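Local atomic coordinates of dihydropyrimidinase (Dictyostelium discoideum, PDB entry 2FTW), a protein that catalyses the reversible, zinc-dependent hydrolytic ring opening of dihydropyrimidines, the second step of reductive pyrimidine breakdown. Residues A[68-73]-A[117-122]; A[252-257]-A[311-316]. All coordinates share one frame; numbering follows the deposited sequence.

Overall arrangement
Contact 1 lies at the surface and contact 2 is largely buried; they sit on opposite sides of the chain's centre, with centres about 31 Å apart and nearest atoms about 17 Å apart. No helix or strand is shared, although both belong to the amidohydrolase (beta-alpha)8-barrel. Contact 1 joins the turn after a metal-binding histidine to helix 109-121 by laying a glutamine amide over a tryptophan. Contact 2 brings together two helices, 251-262 and 306-316, through one tyrosine that reaches an alanine and an aspartate. Contact 1 includes a zinc ligand at its far end, whereas contact 2 has none and instead runs out toward a neighbouring subunit.

Contact 1: A[68-73]-A[117-122]. With ZN (zinc ion), chain B.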
# COMPACT_ATOMS: atom_id res chain seq x y z
N HIS A 68 3.86 6.33 -34.54
CA HIS A 68 5.01 7.05 -35.09
C HIS A 68 5.29 6.59 -36.51
O HIS A 68 6.40 6.14 -36.82
CB HIS A 68 6.24 6.80 -34.24
CG HIS A 68 6.15 7.39 -32.88
ND1 HIS A 68 6.16 8.75 -32.66
CD2 HIS A 68 6.05 6.81 -31.66
CE1 HIS A 68 6.06 8.98 -31.36
NE2 HIS A 68 6.00 7.82 -30.74
N PHE A 69 4.29 6.71 -37.38
CA PHE A 69 4.45 6.29 -38.77
C PHE A 69 5.42 7.22 -39.48
O PHE A 69 5.31 8.45 -39.36
CB PHE A 69 3.10 6.32 -39.49
CG PHE A 69 2.10 5.36 -38.92
CD1 PHE A 69 2.44 4.04 -38.65
CD2 PHE A 69 0.80 5.78 -38.65
CE1 PHE A 69 1.51 3.15 -38.12
CE2 PHE A 69 -0.13 4.90 -38.12
CZ PHE A 69 0.23 3.58 -37.86
N GLN A 70 6.40 6.64 -40.20
CA GLN A 70 7.19 7.44 -41.12
C GLN A 70 8.09 8.44 -40.38
O GLN A 70 8.43 9.49 -40.92
CB GLN A 70 6.19 8.21 -41.99
CG GLN A 70 6.54 8.40 -43.39
CD GLN A 70 5.40 9.05 -44.14
OE1 GLN A 70 4.27 8.55 -44.13
NE2 GLN A 70 5.70 10.16 -44.79
N LEU A 71 8.45 8.10 -39.13
CA LEU A 71 9.20 8.98 -38.24
C LEU A 71 10.62 9.17 -38.75
O LEU A 71 11.34 8.18 -38.92
CB LEU A 71 9.26 8.39 -36.83
CG LEU A 71 10.07 9.14 -35.76
CD1 LEU A 71 9.46 10.48 -35.47
CD2 LEU A 71 10.16 8.35 -34.49
N PRO A 72 11.04 10.42 -39.00
CA PRO A 72 12.44 10.62 -39.35
C PRO A 72 13.34 10.31 -38.17
O PRO A 72 13.07 10.76 -37.05
CB PRO A 72 12.51 12.11 -39.70
CG PRO A 72 11.09 12.55 -39.89
CD PRO A 72 10.29 11.69 -39.00
N PHE A 73 14.39 9.53 -38.40
CA PHE A 73 15.36 9.25 -37.36
C PHE A 73 16.77 9.07 -37.91
O PHE A 73 17.04 8.11 -38.63
CB PHE A 73 14.94 7.99 -36.59
CG PHE A 73 15.97 7.55 -35.60
CD1 PHE A 73 16.04 8.14 -34.35
CD2 PHE A 73 16.88 6.54 -35.92
CE1 PHE A 73 17.00 7.73 -33.43
CE2 PHE A 73 17.83 6.13 -35.01
CZ PHE A 73 17.89 6.72 -33.77
N LYS A 117 1.03 16.79 -41.39
CA LYS A 117 -0.30 16.74 -41.98
C LYS A 117 -0.28 16.50 -43.49
O LYS A 117 -1.19 15.90 -44.04
CB LYS A 117 -1.07 18.03 -41.68
CG LYS A 117 -2.56 17.92 -41.91
CD LYS A 117 -3.30 19.18 -41.53
CE LYS A 117 -4.80 19.03 -41.75
NZ LYS A 117 -5.13 18.60 -43.15
N LYS A 118 0.76 16.98 -44.16
CA LYS A 118 0.93 16.77 -45.59
C LYS A 118 1.25 15.30 -45.90
O LYS A 118 0.67 14.72 -46.82
CB LYS A 118 2.04 17.68 -46.13
CG LYS A 118 2.16 17.72 -47.65
N TRP A 119 2.17 14.71 -45.13
CA TRP A 119 2.50 13.29 -45.26
C TRP A 119 1.28 12.38 -45.08
O TRP A 119 1.12 11.41 -45.82
CB TRP A 119 3.55 12.87 -44.23
CG TRP A 119 4.92 13.38 -44.49
CD1 TRP A 119 5.49 13.66 -45.70
CD2 TRP A 119 5.93 13.61 -43.51
NE1 TRP A 119 6.77 14.08 -45.53
CE2 TRP A 119 7.08 14.06 -44.20
CE3 TRP A 119 5.97 13.49 -42.12
CZ2 TRP A 119 8.26 14.39 -43.54
CZ3 TRP A 119 7.16 13.82 -41.46
CH2 TRP A 119 8.28 14.27 -42.17
N ALA A 120 0.45 12.71 -44.10
CA ALA A 120 -0.72 11.91 -43.74
C ALA A 120 -1.88 12.09 -44.72
O ALA A 120 -2.44 11.11 -45.20
CB ALA A 120 -1.17 12.29 -42.34
N ASP A 121 -2.25 13.33 -45.00
CA ASP A 121 -3.42 13.61 -45.82
C ASP A 121 -3.39 12.87 -47.14
O ASP A 121 -4.43 12.43 -47.63
CB ASP A 121 -3.56 15.11 -46.09
CG ASP A 121 -4.22 15.85 -44.95
OD1 ASP A 121 -4.81 15.20 -44.05
OD2 ASP A 121 -4.16 17.10 -44.94
N GLU A 122 -2.20 12.71 -47.68
CA GLU A 122 -1.99 11.99 -48.94
C GLU A 122 -2.13 10.47 -48.85
O GLU A 122 -2.37 9.82 -49.87
CB GLU A 122 -0.61 12.36 -49.52
CG GLU A 122 -0.64 13.66 -50.34
CD GLU A 122 -1.65 13.62 -51.49
OE1 GLU A 122 -1.76 12.55 -52.15
OE2 GLU A 122 -2.33 14.64 -51.75
ZN ZN B . 6.53 7.17 -28.73
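The type II beta turn H68-L71, which begins at a zinc ligand of the amidohydrolase barrel, meets helix 109-121 at W119: Q70 reaches the indole from within the turn, and P72, the first residue of strand 72-73, from just after it. Q70 makes the closer approach. Its amide nitrogen NE2 lies over one face of the indole, 3.3 Å from W119 CG, offset toward the rim on the side where the ring joins CB. Amide and ring planes are 49° apart, so the amide is tilted over the indole instead of lying flat on it. The Q70 chain is extended beyond CG (chi2 174°), which carries its end across to the helix. W119 turns its ring to the turn with CG anti to the carbonyl carbon (chi1 -72°), and the far end of the six-membered ring, CH2, comes 4.0 Å from P72 CG in an oblique apolar contact. The carbonyl end of the amide is the bonded one: OE1 accepts a hydrogen bond from F82 N, at the start of helix 82-91, whose F82 also touches W119. At the head of the turn, away from this packing, H68 NE2 binds zinc at 2.2 Å, together with H66, D325 and the carbamate of K158. The bond at OE1 and the indole under NE2 probably fix how the Q70 amide is turned, and Q70 links the segment leading from the metal site to the outer helix without a hydrogen bond between the two segments.

Contact 2: A[252-257]-A[311-316]; sequences GAADVI and MDYLAR
Y313 reaches from helix 306-316 to helix 251-262 and makes all the contacts between 252-257 and 311-316. The tight part is against A254, whose methyl and backbone lie over one face of the ring near its CD2-CE2 rim: CB sits 3.5 Å from CD2 and 3.6 Å from CE2 of Y313, and the CA atoms of the two residues are 7.4 Å apart. With only a methyl here, the ring packs against the helix backbone. With chi1 at -82°, Y313 CG stands anti to the carbonyl carbon and the ring extends across the gap between the helices. Its hydroxyl end lies beside the D255 carboxylate, which arrives near the ring plane with the two planes 66° apart; OD1 and OH are modelled too close together, so the detail of this meeting is doubtful. D255 is the partly exposed rim, where the contact loosens. Helix 306-316 itself continues to the subunit interface, where R316 NH2 forms a salt bridge with D318 OD1 of a second subunit. The dependable part of this helix-helix contact is therefore the apolar packing of ring face on A254, while the acid beside the hydroxyl would probably polarise the phenol to an extent the model cannot settle.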
# COMPACT_ATOMS: atom_id res chain seq x y z
N GLY A 252 6.28 -0.53 -11.34
CA GLY A 252 6.61 0.62 -10.50
C GLY A 252 5.92 1.91 -10.92
O GLY A 252 5.39 2.63 -10.08
N ALA A 253 5.95 2.19 -12.22
CA ALA A 253 5.34 3.40 -12.76
C ALA A 253 3.82 3.31 -12.69
O ALA A 253 3.14 4.30 -12.39
CB ALA A 253 5.81 3.64 -14.20
N ALA A 254 3.28 2.12 -12.94
CA ALA A 254 1.83 1.89 -12.80
C ALA A 254 1.35 2.10 -11.36
O ALA A 254 0.29 2.72 -11.14
CB ALA A 254 1.48 0.52 -13.27
N ASP A 255 2.13 1.60 -10.41
CA ASP A 255 1.86 1.78 -8.98
C ASP A 255 1.86 3.24 -8.57
O ASP A 255 1.02 3.66 -7.78
CB ASP A 255 2.93 1.09 -8.11
CG ASP A 255 2.88 -0.45 -8.17
OD1 ASP A 255 1.86 -1.03 -8.65
OD2 ASP A 255 3.88 -1.07 -7.72
N VAL A 256 2.83 4.01 -9.06
CA VAL A 256 2.87 5.46 -8.80
C VAL A 256 1.59 6.16 -9.26
O VAL A 256 1.03 6.97 -8.54
CB VAL A 256 4.12 6.13 -9.45
CG1 VAL A 256 3.92 7.61 -9.59
CG2 VAL A 256 5.37 5.84 -8.64
N ILE A 257 1.16 5.85 -10.48
CA ILE A 257 -0.07 6.42 -11.04
C ILE A 257 -1.29 6.05 -10.18
O ILE A 257 -2.15 6.88 -9.91
CB ILE A 257 -0.28 5.94 -12.52
CG1 ILE A 257 0.80 6.51 -13.43
CG2 ILE A 257 -1.66 6.36 -13.05
CD1 ILE A 257 0.77 6.02 -14.89
N MET A 311 -2.31 -5.19 -17.07
CA MET A 311 -3.70 -5.48 -17.45
C MET A 311 -4.66 -5.36 -16.27
O MET A 311 -5.77 -4.85 -16.43
CB MET A 311 -3.82 -6.86 -18.09
CG MET A 311 -5.17 -7.16 -18.72
SD MET A 311 -5.56 -6.10 -20.12
CE MET A 311 -4.73 -6.92 -21.48
N ASP A 312 -4.24 -5.82 -15.09
CA ASP A 312 -5.00 -5.56 -13.85
C ASP A 312 -5.33 -4.08 -13.66
O ASP A 312 -6.48 -3.72 -13.42
CB ASP A 312 -4.21 -6.05 -12.62
CG ASP A 312 -4.12 -7.57 -12.52
OD1 ASP A 312 -4.88 -8.28 -13.22
OD2 ASP A 312 -3.28 -8.06 -11.74
N TYR A 313 -4.33 -3.22 -13.79
CA TYR A 313 -4.55 -1.77 -13.64
C TYR A 313 -5.45 -1.22 -14.72
O TYR A 313 -6.28 -0.33 -14.47
CB TYR A 313 -3.23 -1.03 -13.69
CG TYR A 313 -2.48 -1.03 -12.38
CD1 TYR A 313 -3.03 -0.45 -11.25
CD2 TYR A 313 -1.20 -1.58 -12.28
CE1 TYR A 313 -2.34 -0.43 -10.03
CE2 TYR A 313 -0.49 -1.55 -11.06
CZ TYR A 313 -1.08 -0.97 -9.95
OH TYR A 313 -0.42 -0.92 -8.74
N LEU A 314 -5.27 -1.75 -15.93
CA LEU A 314 -6.08 -1.38 -17.06
C LEU A 314 -7.53 -1.70 -16.78
O LEU A 314 -8.38 -0.83 -16.93
CB LEU A 314 -5.60 -2.09 -18.32
CG LEU A 314 -6.21 -1.63 -19.64
CD1 LEU A 314 -5.82 -0.19 -19.93
CD2 LEU A 314 -5.79 -2.52 -20.77
N ALA A 315 -7.80 -2.94 -16.37
CA ALA A 315 -9.16 -3.37 -15.99
C ALA A 315 -9.78 -2.46 -14.93
O ALA A 315 -10.96 -2.17 -14.99
CB ALA A 315 -9.13 -4.82 -15.48
N ARG A 316 -8.98 -2.05 -13.95
CA ARG A 316 -9.44 -1.16 -12.87
C ARG A 316 -9.70 0.27 -13.32
O ARG A 316 -10.41 1.00 -12.64
CB ARG A 316 -8.41 -1.12 -11.74
CG ARG A 316 -8.45 -2.29 -10.77
CD ARG A 316 -9.83 -2.51 -10.17
NE ARG A 316 -10.45 -1.28 -9.66
CZ ARG A 316 -11.75 -0.99 -9.70
NH1 ARG A 316 -12.63 -1.83 -10.25
NH2 ARG A 316 -12.19 0.15 -9.20